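Long-range contact in argininosuccinate lyase (Chelativorans sp., PDB 6RXA), which acts as a carbon–nitrogen (EDDS) lyase of the aspartase/fumarase superfamily and probably also splits argininosuccinate into fumarate and arginine: residues 127-141 with 332-346. The protein carries 2 engineered substitutions. Sequence-based numbering, arbitrary orientation.
Sequences QLLRTIEAVIGYREA and IDALIAATHAMTGVV
Arg130 reaches over Ile336 to grip Asp333 on the neighbouring helix. From CB, with CG anti to the backbone N (chi1 -179°), the chain runs out extended: Arg130 CG passes Ile336 CD1 at 4.0 Å, and CD and NE continue along Ile336 CG1. That carbon then sits under the centre of the guanidinium face, with Arg130 CZ 3.7 Å from Ile336 CG1. At the tip, Arg130 NH1 donates a nearly straight hydrogen bond (165°) to Asp333 OD1 at 2.8 Å, part of a salt bridge, with OD1 close to the guanidinium plane. Arg130 NH1 also donates to Gln127 OE1 at 2.9 Å, on a lone pair of that oxygen, so two in-plane bonds fix the group's rotation. NH2 adds a weak bond to a water that also serves Asp333 O. With an alanine here, Asp333 would probably lose its charge partner and Ile336 the flat group lying over it. Further along, Ile336 CD1 packs on Thr131 and Ala134, and Thr343 OG1 lies 3.3 Å from Tyr138 CA, while a water donates both to that hydroxyl oxygen and to Ala134 O. Tyr138 CE1 meets Met342 CB at 3.8 Å. The segment axes run nearly parallel, 14° apart, joining helices 112-147 and 329-348 in the helical core; helix 236-262 packs against both, helix 168-193 and the long helix 451-500 against 127-141, and helix 20-31 against 332-346.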
# COMPACT_ATOMS: atom_id res chain seq x y z
N GLN A 127 12.64 10.16 18.58
CA GLN A 127 11.40 10.56 17.91
C GLN A 127 10.20 9.83 18.49
O GLN A 127 9.08 10.37 18.49
CB GLN A 127 11.51 10.32 16.41
CG GLN A 127 12.52 11.25 15.74
CD GLN A 127 12.17 12.72 15.90
OE1 GLN A 127 11.11 13.17 15.47
NE2 GLN A 127 13.07 13.47 16.52
N LEU A 128 10.40 8.61 18.99
CA LEU A 128 9.32 7.89 19.65
C LEU A 128 8.95 8.55 20.98
O LEU A 128 7.76 8.68 21.29
CB LEU A 128 9.71 6.42 19.81
CG LEU A 128 8.67 5.42 20.27
CD1 LEU A 128 7.45 5.53 19.39
CD2 LEU A 128 9.29 4.03 20.17
N LEU A 129 9.94 9.00 21.76
CA LEU A 129 9.61 9.75 22.97
C LEU A 129 8.91 11.07 22.64
O LEU A 129 7.95 11.46 23.30
CB LEU A 129 10.85 9.99 23.82
CG LEU A 129 11.49 8.71 24.36
CD1 LEU A 129 12.69 9.04 25.23
CD2 LEU A 129 10.50 7.87 25.15
N ARG A 130 9.38 11.76 21.60
CA ARG A 130 8.70 12.96 21.11
C ARG A 130 7.25 12.66 20.75
O ARG A 130 6.33 13.43 21.09
CB ARG A 130 9.47 13.48 19.90
CG ARG A 130 8.91 14.73 19.27
CD ARG A 130 9.60 15.01 17.94
NE ARG A 130 9.15 16.26 17.33
CZ ARG A 130 9.15 16.50 16.03
NH1 ARG A 130 9.59 15.57 15.17
NH2 ARG A 130 8.70 17.67 15.57
N THR A 131 7.02 11.54 20.07
CA THR A 131 5.67 11.16 19.65
C THR A 131 4.80 10.80 20.84
O THR A 131 3.65 11.23 20.92
CB THR A 131 5.78 9.98 18.67
OG1 THR A 131 6.46 10.39 17.48
CG2 THR A 131 4.41 9.46 18.29
N ILE A 132 5.34 10.01 21.78
CA ILE A 132 4.59 9.67 22.99
C ILE A 132 4.20 10.93 23.76
O ILE A 132 3.08 11.05 24.24
CB ILE A 132 5.38 8.66 23.85
CG1 ILE A 132 5.40 7.31 23.12
CG2 ILE A 132 4.79 8.52 25.24
CD1 ILE A 132 6.38 6.29 23.68
N GLU A 133 5.12 11.89 23.87
CA GLU A 133 4.78 13.14 24.53
C GLU A 133 3.63 13.85 23.82
O GLU A 133 2.71 14.35 24.47
CB GLU A 133 6.03 14.02 24.60
CG GLU A 133 5.81 15.34 25.30
CD GLU A 133 7.09 16.16 25.36
OE1 GLU A 133 7.76 16.29 24.33
OE2 GLU A 133 7.41 16.68 26.44
N ALA A 134 3.67 13.90 22.48
CA ALA A 134 2.61 14.57 21.73
C ALA A 134 1.28 13.83 21.88
O ALA A 134 0.22 14.46 22.04
CB ALA A 134 3.00 14.70 20.26
N VAL A 135 1.31 12.49 21.85
CA VAL A 135 0.08 11.71 22.00
C VAL A 135 -0.50 11.87 23.40
O VAL A 135 -1.71 11.94 23.57
CB VAL A 135 0.32 10.24 21.62
CG1 VAL A 135 -0.93 9.39 21.89
CG2 VAL A 135 0.70 10.14 20.16
N ILE A 136 0.36 11.95 24.43
CA ILE A 136 -0.13 12.23 25.78
C ILE A 136 -0.80 13.60 25.82
O ILE A 136 -1.88 13.76 26.39
CB ILE A 136 1.02 12.12 26.80
CG1 ILE A 136 1.44 10.67 26.99
CG2 ILE A 136 0.61 12.76 28.13
CD1 ILE A 136 2.70 10.52 27.84
N GLY A 137 -0.19 14.61 25.19
CA GLY A 137 -0.80 15.93 25.17
C GLY A 137 -2.15 15.93 24.48
O GLY A 137 -3.08 16.64 24.89
N TYR A 138 -2.28 15.15 23.42
CA TYR A 138 -3.55 15.00 22.70
C TYR A 138 -4.58 14.32 23.59
O TYR A 138 -5.71 14.81 23.72
CB TYR A 138 -3.25 14.18 21.45
CG TYR A 138 -4.34 13.90 20.44
CD1 TYR A 138 -5.37 14.78 20.19
CD2 TYR A 138 -4.29 12.73 19.69
CE1 TYR A 138 -6.32 14.50 19.22
CE2 TYR A 138 -5.23 12.44 18.72
CZ TYR A 138 -6.25 13.33 18.49
OH TYR A 138 -7.21 13.06 17.54
N ARG A 139 -4.18 13.24 24.26
CA ARG A 139 -5.11 12.57 25.18
C ARG A 139 -5.50 13.49 26.33
O ARG A 139 -6.67 13.51 26.74
CB ARG A 139 -4.50 11.26 25.69
CG ARG A 139 -5.47 10.46 26.52
CD ARG A 139 -4.85 9.18 27.02
NE ARG A 139 -5.85 8.37 27.69
CZ ARG A 139 -5.58 7.32 28.46
NH1 ARG A 139 -4.32 6.99 28.69
NH2 ARG A 139 -6.57 6.62 28.99
N GLU A 140 -4.56 14.28 26.86
CA GLU A 140 -4.88 15.23 27.91
C GLU A 140 -5.97 16.20 27.45
O GLU A 140 -6.94 16.45 28.17
CB GLU A 140 -3.64 16.01 28.36
CG GLU A 140 -2.69 15.23 29.22
CD GLU A 140 -1.40 15.96 29.49
OE1 GLU A 140 -1.19 17.04 28.90
OE2 GLU A 140 -0.57 15.44 30.28
N ALA A 141 -5.80 16.76 26.25
CA ALA A 141 -6.79 17.71 25.75
C ALA A 141 -8.16 17.05 25.59
O ALA A 141 -9.19 17.67 25.90
CB ALA A 141 -6.32 18.30 24.43
N ILE A 332 7.78 11.73 10.37
CA ILE A 332 7.50 11.90 11.79
C ILE A 332 7.10 13.34 12.07
O ILE A 332 6.18 13.61 12.85
CB ILE A 332 8.69 11.44 12.64
CG1 ILE A 332 8.94 9.95 12.40
CG2 ILE A 332 8.41 11.71 14.10
CD1 ILE A 332 10.32 9.46 12.86
N ASP A 333 7.79 14.29 11.43
CA ASP A 333 7.45 15.69 11.64
C ASP A 333 6.00 15.98 11.27
O ASP A 333 5.33 16.76 11.95
CB ASP A 333 8.37 16.58 10.82
CG ASP A 333 9.80 16.56 11.29
OD1 ASP A 333 10.07 16.12 12.42
OD2 ASP A 333 10.65 17.03 10.52
N ALA A 334 5.50 15.35 10.20
CA ALA A 334 4.10 15.54 9.82
C ALA A 334 3.15 15.01 10.88
O ALA A 334 2.13 15.65 11.19
CB ALA A 334 3.81 14.83 8.49
N LEU A 335 3.45 13.83 11.43
CA LEU A 335 2.63 13.26 12.49
C LEU A 335 2.56 14.20 13.68
O LEU A 335 1.48 14.41 14.24
CB LEU A 335 3.20 11.90 12.90
CG LEU A 335 2.48 11.19 14.05
CD1 LEU A 335 2.68 9.67 13.93
CD2 LEU A 335 2.94 11.66 15.42
N ILE A 336 3.70 14.78 14.06
CA ILE A 336 3.72 15.65 15.23
C ILE A 336 2.90 16.91 14.97
O ILE A 336 2.13 17.36 15.82
CB ILE A 336 5.17 15.98 15.64
CG1 ILE A 336 5.93 14.71 16.06
CG2 ILE A 336 5.17 17.02 16.75
CD1 ILE A 336 5.45 14.06 17.34
N ALA A 337 3.03 17.48 13.77
CA ALA A 337 2.26 18.67 13.42
C ALA A 337 0.77 18.39 13.47
O ALA A 337 -0.00 19.18 14.01
CB ALA A 337 2.69 19.16 12.04
N ALA A 338 0.34 17.26 12.90
CA ALA A 338 -1.07 16.91 12.91
C ALA A 338 -1.56 16.65 14.32
O ALA A 338 -2.68 17.04 14.68
CB ALA A 338 -1.31 15.69 12.04
N THR A 339 -0.74 15.97 15.14
CA THR A 339 -1.15 15.69 16.51
C THR A 339 -1.30 16.97 17.32
O THR A 339 -2.26 17.13 18.07
CB THR A 339 -0.15 14.75 17.18
OG1 THR A 339 -0.06 13.53 16.43
CG2 THR A 339 -0.58 14.42 18.59
N HIS A 340 -0.34 17.89 17.18
CA HIS A 340 -0.44 19.18 17.85
C HIS A 340 -1.65 19.96 17.35
O HIS A 340 -2.40 20.54 18.15
CB HIS A 340 0.84 19.98 17.60
CG HIS A 340 2.01 19.48 18.38
ND1 HIS A 340 3.30 19.86 18.08
CD2 HIS A 340 2.10 18.67 19.46
CE1 HIS A 340 4.13 19.30 18.94
NE2 HIS A 340 3.42 18.57 19.79
N ALA A 341 -1.88 19.97 16.04
CA ALA A 341 -3.03 20.70 15.50
C ALA A 341 -4.33 20.15 16.07
O ALA A 341 -5.21 20.92 16.48
CB ALA A 341 -3.03 20.61 13.97
N MET A 342 -4.48 18.83 16.11
CA MET A 342 -5.73 18.24 16.60
C MET A 342 -5.87 18.42 18.11
O MET A 342 -6.99 18.53 18.62
CB MET A 342 -5.83 16.78 16.16
CG MET A 342 -6.07 16.62 14.67
SD MET A 342 -7.58 17.47 14.09
CE MET A 342 -8.81 16.63 15.09
N THR A 343 -4.75 18.48 18.84
CA THR A 343 -4.78 18.82 20.26
C THR A 343 -5.42 20.19 20.45
O THR A 343 -6.32 20.36 21.27
CB THR A 343 -3.36 18.80 20.83
OG1 THR A 343 -2.80 17.48 20.70
CG2 THR A 343 -3.31 19.21 22.31
N GLY A 344 -4.98 21.18 19.65
CA GLY A 344 -5.54 22.51 19.76
C GLY A 344 -6.97 22.60 19.25
O GLY A 344 -7.79 23.32 19.82
N VAL A 345 -7.28 21.88 18.16
CA VAL A 345 -8.66 21.82 17.67
C VAL A 345 -9.60 21.36 18.78
O VAL A 345 -10.67 21.94 18.99
CB VAL A 345 -8.75 20.91 16.44
CG1 VAL A 345 -10.22 20.54 16.18
CG2 VAL A 345 -8.16 21.58 15.23
N VAL A 346 -9.23 20.27 19.45
CA VAL A 346 -10.10 19.70 20.48
C VAL A 346 -10.21 20.67 21.66
O VAL A 346 -11.31 20.98 22.13
CB VAL A 346 -9.59 18.32 20.92
CG1 VAL A 346 -10.27 17.89 22.21
CG2 VAL A 346 -9.78 17.29 19.81
O HOH W 1 11.88 13.82 12.81
O HOH W 2 6.71 18.90 13.19
O HOH W 3 -0.15 17.10 21.50